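Local coordinates for protein putative aspartyl-tRNA synthetase (Leishmania major, PDB 6OD8) that probably catalyses the ATP-dependent attachment of L-aspartate to tRNA(Asp), releasing AMP and diphosphate, as a class II aminoacyl-tRNA synthetase, at residues P246-A251 with L262-R267; R456-M461 with K510-S515. One frame throughout, in Å; residues are numbered along the deposited sequence.

Contact 1: residues P246-A251 with L262-R267; sequences PKIINA and LEYFNR
The Tyr264 ring is met obliquely by Ile248, whose CD1 and CG2 both approach CE1, and Phe265 CD2 lies over one face, 3.7 Å above the plane and offset toward the rim; at the Arg267 guanidinium, Asn250 O lies at the edge, near its plane. These groups belong to a three-stranded antiparallel sheet in which strand 267-271 runs between strands 248-249 and 261-264. The two outer strands therefore meet through side chains lying across the middle one, over Ala269. A type II' turn from Tyr264 to Arg267 makes strands 261-264 and 267-271 a β-hairpin, closed by Tyr264 N to Arg267 O at 2.7 Å and the reverse bond.

Ile248 CD1 lies 4.0 Å from Tyr264 CE1, and Ile248 CG2 4.1 Å from the same atom. CD1 also meets Leu262 CD1 at 4.2 Å, making a small buried apolar patch. With CG anti to the backbone N (chi1 -166°), Tyr264 carries its hydroxyl to the dimer interface, where it bonds Thr309 and Asp552 of the second subunit.

At the more open end the Arg267 chain, bent at chi3 (-71°), brings NH2 within 3.1 Å of Asn250 O. One water accepts weak bonds from both Arg267 NH1, at 3.0 Å, and Asn250 ND2.

Contact 2: residues R456-M461 with K510-S515; sequences RPFYTM and KEYVDS. With FMT (formic acid), chain L.
Tyr512 runs alongside Phe458 in the opposite direction, its CE2 approaching Phe458 CE1 obliquely at 4.0 Å. Farther out, the Tyr512 side chain crosses that of Tyr459 at about a right angle, and its OH comes 3.3 Å from Tyr459 CB. The contact joins helix 510-514 to a type I β-turn from Pro457 to Thr460, in the loop between strands 445-449 and 472-477 of the class II catalytic domain.

The turn is itself an aromatic assembly. Tyr459 CD2 sits 3.7 Å above the Phe458 ring plane, toward its rim, and Phe458 CZ in return lies at the Tyr459 edge, in plane. Pro457 CB lies 3.5 Å above the Tyr459 ring plane, near the rim, and Thr460 N closes the turn on Pro457 O at 3.1 Å.

Tyr512 CG stands anti to its own main-chain nitrogen (chi1 163°), which sends the ring off the helix toward the turn. Its hydroxyl bonds Gln280 of helix 276-283, and Leu495 of helix 492-501 touches Phe458, Tyr459 and Tyr512 alike. At the backbone of this residue, Ser515 OG donates to a lone pair of Tyr512 O, in the carbonyl plane, at 2.7 Å. In the first helical turn, Tyr512 N donates to O2 of a formic acid, probably from the crystallisation liquor, over 3.2 Å and with a bent N-H...O angle of 143°.

Loop and helix thus meet by van der Waals contact, ring against ring for Phe458 and hydroxyl against methylene for Tyr459. The polar end of Tyr512 is satisfied by a third element: the bond to Gln280 would be expected to hold the end of the ring in place, while Phe458 and Tyr459 supply packing surface.

How the contacts relate
Contact 1 precedes contact 2 in sequence, and both belong to the class II catalytic domain. Their centres are 21 Å apart, and their nearest atoms, about 5 Å apart, do not touch. Contact 1 is in the three-stranded sheet, contact 2 among helices and a loop near the ten-stranded sheet. Helix 276-283 links them: Tyr278 packs on Pro246 and Ile249, while Gln280 and Met281 meet Tyr512. Both contacts border the second subunit, with Thr557 of that chain packing on Asn250 and Glu511. The unmodelled residues 253-258 lie between the segments of contact 1 and probably match the mobile flipping loop of aspartyl-tRNA synthetases.

Contact 1: residues P246-A251 with L262-R267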
ATOM      1  N   PRO A 246       9.998  -8.252  -3.735  1.00 14.49           N
ATOM      2  CA  PRO A 246       9.350  -9.562  -3.875  1.00 15.43           C
ATOM      3  C   PRO A 246       9.170 -10.263  -2.544  1.00 15.73           C
ATOM      4  O   PRO A 246      10.000 -10.175  -1.633  1.00 18.06           O
ATOM      5  CB  PRO A 246      10.311 -10.345  -4.784  1.00 15.41           C
ATOM      6  CG  PRO A 246      11.662  -9.690  -4.547  1.00 15.78           C
ATOM      7  CD  PRO A 246      11.330  -8.220  -4.367  1.00 15.32           C
ATOM      8  N   LYS A 247       8.077 -10.995  -2.453  1.00 12.18           N
ATOM      9  CA  LYS A 247       7.841 -11.836  -1.295  1.00 12.30           C
ATOM     10  C   LYS A 247       8.348 -13.251  -1.507  1.00 16.02           C
ATOM     11  O   LYS A 247       8.615 -13.949  -0.518  1.00 21.34           O
ATOM     12  CB  LYS A 247       6.341 -11.841  -0.945  1.00 19.04           C
ATOM     13  CG  LYS A 247       5.712 -10.438  -0.949  1.00 19.09           C
ATOM     14  CD  LYS A 247       6.508  -9.446  -0.081  1.00 20.45           C
ATOM     15  CE  LYS A 247       6.141  -7.965  -0.339  1.00 18.96           C
ATOM     16  NZ  LYS A 247       7.171  -7.050   0.345  1.00 15.00           N
ATOM     17  N   ILE A 248       8.559 -13.662  -2.756  1.00 13.34           N
ATOM     18  CA  ILE A 248       9.221 -14.936  -3.051  1.00 18.07           C
ATOM     19  C   ILE A 248      10.730 -14.708  -3.101  1.00 19.13           C
ATOM     20  O   ILE A 248      11.208 -13.818  -3.807  1.00 18.40           O
ATOM     21  CB  ILE A 248       8.704 -15.533  -4.370  1.00 17.53           C
ATOM     22  CG1 ILE A 248       7.220 -15.890  -4.208  1.00 16.63           C
ATOM     23  CG2 ILE A 248       9.529 -16.767  -4.753  1.00 16.44           C
ATOM     24  CD1 ILE A 248       6.573 -16.470  -5.456  1.00 20.13           C
ATOM     25  N   ILE A 249      11.482 -15.502  -2.343  1.00 14.87           N
ATOM     26  CA  ILE A 249      12.941 -15.403  -2.331  1.00 17.34           C
ATOM     27  C   ILE A 249      13.559 -16.778  -2.547  1.00 16.20           C
ATOM     28  O   ILE A 249      12.901 -17.811  -2.424  1.00 19.61           O
ATOM     29  CB  ILE A 249      13.454 -14.748  -1.029  1.00 17.12           C
ATOM     30  CG1 ILE A 249      13.035 -15.553   0.211  1.00 19.86           C
ATOM     31  CG2 ILE A 249      12.940 -13.315  -0.950  1.00 22.37           C
ATOM     32  CD1 ILE A 249      13.563 -14.932   1.553  1.00 20.68           C
ATOM     33  N   ASN A 250      14.833 -16.794  -2.940  1.00 16.72           N
ATOM     34  CA  ASN A 250      15.387 -18.065  -3.373  1.00 17.71           C
ATOM     35  C   ASN A 250      15.923 -18.895  -2.217  1.00 19.81           C
ATOM     36  O   ASN A 250      16.222 -20.075  -2.416  1.00 21.75           O
ATOM     37  CB  ASN A 250      16.498 -17.867  -4.407  1.00 26.31           C
ATOM     38  CG  ASN A 250      17.756 -17.334  -3.799  1.00 28.86           C
ATOM     39  OD1 ASN A 250      17.717 -16.650  -2.776  1.00 29.02           O
ATOM     40  ND2 ASN A 250      18.886 -17.639  -4.418  1.00 23.29           N
ATOM     41  N   ALA A 251      16.060 -18.307  -1.028  1.00 20.71           N
ATOM     42  CA  ALA A 251      16.703 -19.000   0.081  1.00 28.23           C
ATOM     43  C   ALA A 251      16.301 -18.319   1.380  1.00 28.81           C
ATOM     44  O   ALA A 251      16.175 -17.086   1.398  1.00 30.98           O
ATOM     45  CB  ALA A 251      18.225 -18.994  -0.079  1.00 23.88           C
ATOM     46  N   LEU A 262       8.047 -23.125  -0.591  1.00 21.29           N
ATOM     47  CA  LEU A 262       7.028 -23.330  -1.610  1.00 25.90           C
ATOM     48  C   LEU A 262       7.640 -24.015  -2.820  1.00 24.14           C
ATOM     49  O   LEU A 262       8.840 -23.887  -3.080  1.00 22.66           O
ATOM     50  CB  LEU A 262       6.375 -22.012  -2.008  1.00 25.79           C
ATOM     51  CG  LEU A 262       7.299 -20.940  -2.552  1.00 27.12           C
ATOM     52  CD1 LEU A 262       6.711 -20.354  -3.856  1.00 23.59           C
ATOM     53  CD2 LEU A 262       7.497 -19.850  -1.503  1.00 30.76           C
ATOM     54  N   GLU A 263       6.813 -24.793  -3.524  1.00 21.21           N
ATOM     55  CA  GLU A 263       7.238 -25.373  -4.789  1.00 21.77           C
ATOM     56  C   GLU A 263       7.232 -24.283  -5.850  1.00 20.77           C
ATOM     57  O   GLU A 263       6.218 -23.608  -6.048  1.00 27.10           O
ATOM     58  CB  GLU A 263       6.316 -26.526  -5.212  1.00 32.66           C
ATOM     59  CG  GLU A 263       6.326 -27.717  -4.284  1.00 38.51           C
ATOM     60  CD  GLU A 263       5.286 -28.771  -4.650  1.00 48.02           C
ATOM     61  OE1 GLU A 263       5.223 -29.795  -3.942  1.00 53.96           O
ATOM     62  OE2 GLU A 263       4.531 -28.578  -5.631  1.00 48.10           O
ATOM     63  N   TYR A 264       8.361 -24.113  -6.542  1.00 22.68           N
ATOM     64  CA  TYR A 264       8.526 -23.013  -7.494  1.00 21.69           C
ATOM     65  C   TYR A 264       8.998 -23.642  -8.793  1.00 21.76           C
ATOM     66  O   TYR A 264      10.198 -23.714  -9.050  1.00 24.99           O
ATOM     67  CB  TYR A 264       9.498 -21.952  -6.989  1.00 20.24           C
ATOM     68  CG  TYR A 264       9.440 -20.654  -7.795  1.00 21.21           C
ATOM     69  CD1 TYR A 264       8.442 -19.708  -7.564  1.00 20.54           C
ATOM     70  CD2 TYR A 264      10.364 -20.398  -8.818  1.00 21.25           C
ATOM     71  CE1 TYR A 264       8.381 -18.536  -8.320  1.00 21.14           C
ATOM     72  CE2 TYR A 264      10.317 -19.224  -9.559  1.00 18.11           C
ATOM     73  CZ  TYR A 264       9.323 -18.299  -9.303  1.00 19.43           C
ATOM     74  OH  TYR A 264       9.292 -17.133 -10.027  1.00 20.95           O
ATOM     75  N   PHE A 265       8.045 -24.100  -9.604  1.00 24.69           N
ATOM     76  CA  PHE A 265       8.332 -24.790 -10.866  1.00 25.93           C
ATOM     77  C   PHE A 265       9.220 -25.985 -10.534  1.00 23.99           C
ATOM     78  O   PHE A 265       8.798 -26.819  -9.713  1.00 25.05           O
ATOM     79  CB  PHE A 265       8.876 -23.787 -11.888  1.00 26.59           C
ATOM     80  CG  PHE A 265       7.914 -22.664 -12.181  1.00 25.43           C
ATOM     81  CD1 PHE A 265       6.818 -22.874 -13.012  1.00 24.23           C
ATOM     82  CD2 PHE A 265       8.080 -21.419 -11.604  1.00 23.04           C
ATOM     83  CE1 PHE A 265       5.905 -21.860 -13.256  1.00 23.31           C
ATOM     84  CE2 PHE A 265       7.169 -20.391 -11.839  1.00 27.79           C
ATOM     85  CZ  PHE A 265       6.079 -20.617 -12.687  1.00 27.54           C
ATOM     86  N   ASN A 266      10.400 -26.124 -11.129  1.00 24.22           N
ATOM     87  CA  ASN A 266      11.320 -27.236 -10.967  0.51 31.31           C
ATOM     88  C   ASN A 266      12.201 -27.100  -9.740  1.00 30.43           C
ATOM     89  O   ASN A 266      13.192 -27.822  -9.647  1.00 32.52           O
ATOM     90  CB  ASN A 266      12.209 -27.342 -12.214  0.51 30.71           C
ATOM     91  CG  ASN A 266      12.987 -26.050 -12.495  0.51 33.18           C
ATOM     92  OD1 ASN A 266      12.551 -24.951 -12.133  0.51 31.41           O
ATOM     93  ND2 ASN A 266      14.145 -26.183 -13.143  0.51 32.56           N
ATOM     94  N   ARG A 267      11.929 -26.149  -8.855  1.00 28.31           N
ATOM     95  CA  ARG A 267      12.797 -25.914  -7.715  1.00 26.22           C
ATOM     96  C   ARG A 267      11.926 -25.486  -6.542  1.00 25.57           C
ATOM     97  O   ARG A 267      10.692 -25.480  -6.629  1.00 23.68           O
ATOM     98  CB  ARG A 267      13.872 -24.872  -8.054  1.00 23.62           C
ATOM     99  CG  ARG A 267      13.361 -23.552  -8.612  1.00 23.35           C
ATOM    100  CD  ARG A 267      14.413 -22.469  -8.458  1.00 28.47           C
ATOM    101  NE  ARG A 267      14.559 -22.108  -7.044  1.00 28.58           N
ATOM    102  CZ  ARG A 267      15.613 -21.497  -6.509  1.00 25.59           C
ATOM    103  NH1 ARG A 267      16.658 -21.182  -7.253  1.00 21.59           N
ATOM    104  NH2 ARG A 267      15.613 -21.198  -5.206  1.00 22.67           N
TER
HETATM  105  O   HOH W   1      18.477 -18.847  -7.540  1.00 29.46           O

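Contact 2: residues R456-M461 with K510-S515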
ATOM      1  N   ARG A 456      20.578  -7.907  18.708  1.00 21.98           N
ATOM      2  CA  ARG A 456      20.284  -7.278  17.429  1.00 19.41           C
ATOM      3  C   ARG A 456      20.829  -8.099  16.268  1.00 22.98           C
ATOM      4  O   ARG A 456      21.813  -8.834  16.420  1.00 23.41           O
ATOM      5  CB  ARG A 456      20.877  -5.860  17.365  1.00 17.59           C
ATOM      6  CG  ARG A 456      20.272  -4.912  18.379  1.00 22.54           C
ATOM      7  CD  ARG A 456      18.750  -5.019  18.434  1.00 31.99           C
ATOM      8  NE  ARG A 456      18.151  -3.705  18.303  1.00 33.46           N
ATOM      9  CZ  ARG A 456      16.920  -3.377  18.687  1.00 35.85           C
ATOM     10  NH1 ARG A 456      16.129  -4.268  19.261  1.00 28.55           N
ATOM     11  NH2 ARG A 456      16.494  -2.139  18.499  1.00 36.99           N
ATOM     12  N   PRO A 457      20.217  -7.969  15.084  1.00 21.13           N
ATOM     13  CA  PRO A 457      20.651  -8.726  13.904  1.00 24.32           C
ATOM     14  C   PRO A 457      22.043  -8.332  13.430  1.00 18.80           C
ATOM     15  O   PRO A 457      22.593  -7.295  13.798  1.00 21.10           O
ATOM     16  CB  PRO A 457      19.596  -8.341  12.845  1.00 22.26           C
ATOM     17  CG  PRO A 457      18.449  -7.853  13.582  1.00 24.59           C
ATOM     18  CD  PRO A 457      18.977  -7.216  14.832  1.00 22.44           C
ATOM     19  N   PHE A 458      22.584  -9.169  12.534  1.00 25.23           N
ATOM     20  CA  PHE A 458      23.959  -9.015  12.064  1.00 25.81           C
ATOM     21  C   PHE A 458      24.166  -7.707  11.302  1.00 21.72           C
ATOM     22  O   PHE A 458      25.293  -7.205  11.242  1.00 22.87           O
ATOM     23  CB  PHE A 458      24.362 -10.222  11.185  1.00 25.38           C
ATOM     24  CG  PHE A 458      23.630 -10.290   9.866  1.00 29.24           C
ATOM     25  CD1 PHE A 458      24.216  -9.792   8.708  1.00 35.59           C
ATOM     26  CD2 PHE A 458      22.347 -10.825   9.789  1.00 34.47           C
ATOM     27  CE1 PHE A 458      23.538  -9.825   7.501  1.00 23.44           C
ATOM     28  CE2 PHE A 458      21.655 -10.867   8.576  1.00 36.26           C
ATOM     29  CZ  PHE A 458      22.252 -10.367   7.431  1.00 31.59           C
ATOM     30  N   TYR A 459      23.117  -7.157  10.689  1.00 19.97           N
ATOM     31  CA  TYR A 459      23.241  -5.923   9.909  1.00 21.80           C
ATOM     32  C   TYR A 459      23.146  -4.643  10.754  1.00 24.94           C
ATOM     33  O   TYR A 459      23.171  -3.546  10.191  1.00 19.07           O
ATOM     34  CB  TYR A 459      22.184  -5.877   8.796  1.00 18.71           C
ATOM     35  CG  TYR A 459      20.771  -6.232   9.215  1.00 22.84           C
ATOM     36  CD1 TYR A 459      19.961  -5.307   9.876  1.00 19.90           C
ATOM     37  CD2 TYR A 459      20.244  -7.488   8.944  1.00 25.37           C
ATOM     38  CE1 TYR A 459      18.684  -5.633  10.265  1.00 22.68           C
ATOM     39  CE2 TYR A 459      18.940  -7.817   9.318  1.00 22.47           C
ATOM     40  CZ  TYR A 459      18.181  -6.890   9.979  1.00 18.69           C
ATOM     41  OH  TYR A 459      16.905  -7.184  10.384  1.00 21.53           O
ATOM     42  N   THR A 460      23.064  -4.747  12.080  1.00 21.18           N
ATOM     43  CA  THR A 460      22.960  -3.561  12.933  1.00 17.22           C
ATOM     44  C   THR A 460      24.345  -2.982  13.229  1.00 18.73           C
ATOM     45  O   THR A 460      25.234  -3.704  13.695  1.00 19.44           O
ATOM     46  CB  THR A 460      22.275  -3.933  14.240  1.00 18.66           C
ATOM     47  OG1 THR A 460      21.032  -4.578  13.939  1.00 22.02           O
ATOM     48  CG2 THR A 460      22.024  -2.678  15.091  1.00 18.23           C
ATOM     49  N   MET A 461      24.514  -1.671  13.001  1.00 18.58           N
ATOM     50  CA  MET A 461      25.787  -1.004  13.285  1.00 19.12           C
ATOM     51  C   MET A 461      26.036  -0.920  14.786  1.00 22.97           C
ATOM     52  O   MET A 461      25.161  -0.491  15.543  1.00 18.24           O
ATOM     53  CB  MET A 461      25.799   0.407  12.680  1.00 17.66           C
ATOM     54  CG  MET A 461      27.141   1.162  12.844  1.00 16.47           C
ATOM     55  SD  MET A 461      28.429   0.563  11.745  1.00 22.68           S
ATOM     56  CE  MET A 461      27.943   1.404  10.206  1.00 18.14           C
ATOM     57  N   LYS A 510      24.195 -13.577  -0.973  1.00 24.20           N
ATOM     58  CA  LYS A 510      25.356 -12.879  -1.504  1.00 25.17           C
ATOM     59  C   LYS A 510      24.976 -11.574  -2.203  1.00 18.83           C
ATOM     60  O   LYS A 510      25.767 -10.628  -2.200  1.00 22.33           O
ATOM     61  CB  LYS A 510      26.143 -13.797  -2.443  1.00 25.74           C
ATOM     62  CG  LYS A 510      25.408 -14.236  -3.703  1.00 36.73           C
ATOM     63  CD  LYS A 510      26.269 -15.173  -4.550  1.00 38.22           C
ATOM     64  CE  LYS A 510      25.800 -15.199  -5.997  1.00 40.80           C
ATOM     65  NZ  LYS A 510      24.424 -15.752  -6.155  1.00 36.50           N
ATOM     66  N   GLU A 511      23.782 -11.489  -2.807  1.00 20.06           N
ATOM     67  CA  GLU A 511      23.460 -10.283  -3.573  1.00 23.25           C
ATOM     68  C   GLU A 511      23.267  -9.077  -2.658  1.00 22.65           C
ATOM     69  O   GLU A 511      23.617  -7.943  -3.015  1.00 18.07           O
ATOM     70  CB  GLU A 511      22.210 -10.510  -4.430  1.00 24.22           C
ATOM     71  CG  GLU A 511      22.418 -11.458  -5.593  1.00 30.75           C
ATOM     72  CD  GLU A 511      21.973 -12.868  -5.262  1.00 33.98           C
ATOM     73  OE1 GLU A 511      21.628 -13.124  -4.088  1.00 36.67           O
ATOM     74  OE2 GLU A 511      21.963 -13.715  -6.172  1.00 42.69           O
ATOM     75  N   TYR A 512      22.699  -9.297  -1.479  1.00 19.47           N
ATOM     76  CA  TYR A 512      22.543  -8.214  -0.517  1.00 16.03           C
ATOM     77  C   TYR A 512      23.909  -7.647  -0.111  1.00 19.80           C
ATOM     78  O   TYR A 512      24.132  -6.431  -0.160  1.00 20.74           O
ATOM     79  CB  TYR A 512      21.756  -8.753   0.677  1.00 17.12           C
ATOM     80  CG  TYR A 512      21.797  -7.977   1.964  1.00 15.31           C
ATOM     81  CD1 TYR A 512      20.990  -6.860   2.148  1.00 15.05           C
ATOM     82  CD2 TYR A 512      22.601  -8.396   3.028  1.00 19.59           C
ATOM     83  CE1 TYR A 512      20.991  -6.171   3.313  1.00 19.08           C
ATOM     84  CE2 TYR A 512      22.597  -7.710   4.216  1.00 17.90           C
ATOM     85  CZ  TYR A 512      21.785  -6.598   4.360  1.00 20.97           C
ATOM     86  OH  TYR A 512      21.781  -5.887   5.547  1.00 20.66           O
ATOM     87  N   VAL A 513      24.839  -8.521   0.269  1.00 17.90           N
ATOM     88  CA  VAL A 513      26.200  -8.077   0.593  1.00 17.74           C
ATOM     89  C   VAL A 513      26.823  -7.369  -0.612  1.00 22.09           C
ATOM     90  O   VAL A 513      27.401  -6.281  -0.490  1.00 20.27           O
ATOM     91  CB  VAL A 513      27.061  -9.273   1.042  1.00 25.69           C
ATOM     92  CG1 VAL A 513      28.493  -8.825   1.302  1.00 27.39           C
ATOM     93  CG2 VAL A 513      26.468  -9.952   2.293  1.00 21.88           C
ATOM     94  N   ASP A 514      26.684  -7.966  -1.799  1.00 24.73           N
ATOM     95  CA  ASP A 514      27.236  -7.381  -3.019  1.00 25.00           C
ATOM     96  C   ASP A 514      26.674  -5.989  -3.302  1.00 21.06           C
ATOM     97  O   ASP A 514      27.346  -5.176  -3.954  1.00 22.78           O
ATOM     98  CB  ASP A 514      26.942  -8.290  -4.215  1.00 27.86           C
ATOM     99  CG  ASP A 514      27.860  -9.486  -4.279  1.00 36.07           C
ATOM    100  OD1 ASP A 514      28.811  -9.565  -3.458  1.00 35.85           O
ATOM    101  OD2 ASP A 514      27.618 -10.353  -5.150  1.00 40.77           O
ATOM    102  N   SER A 515      25.448  -5.706  -2.858  1.00 18.26           N
ATOM    103  CA  SER A 515      24.858  -4.393  -3.130  1.00 19.67           C
ATOM    104  C   SER A 515      25.577  -3.257  -2.418  1.00 21.15           C
ATOM    105  O   SER A 515      25.337  -2.093  -2.757  1.00 19.87           O
ATOM    106  CB  SER A 515      23.369  -4.358  -2.758  1.00 16.88           C
ATOM    107  OG  SER A 515      23.150  -4.253  -1.352  1.00 16.65           O
TER
HETATM  108  C   FMT L 610      19.317 -11.222  -1.251  1.00 45.02           C
HETATM  109  O1  FMT L 610      18.643 -10.805  -2.210  1.00 36.69           O
HETATM  110  O2  FMT L 610      20.495 -11.623  -1.316  1.00 34.22           O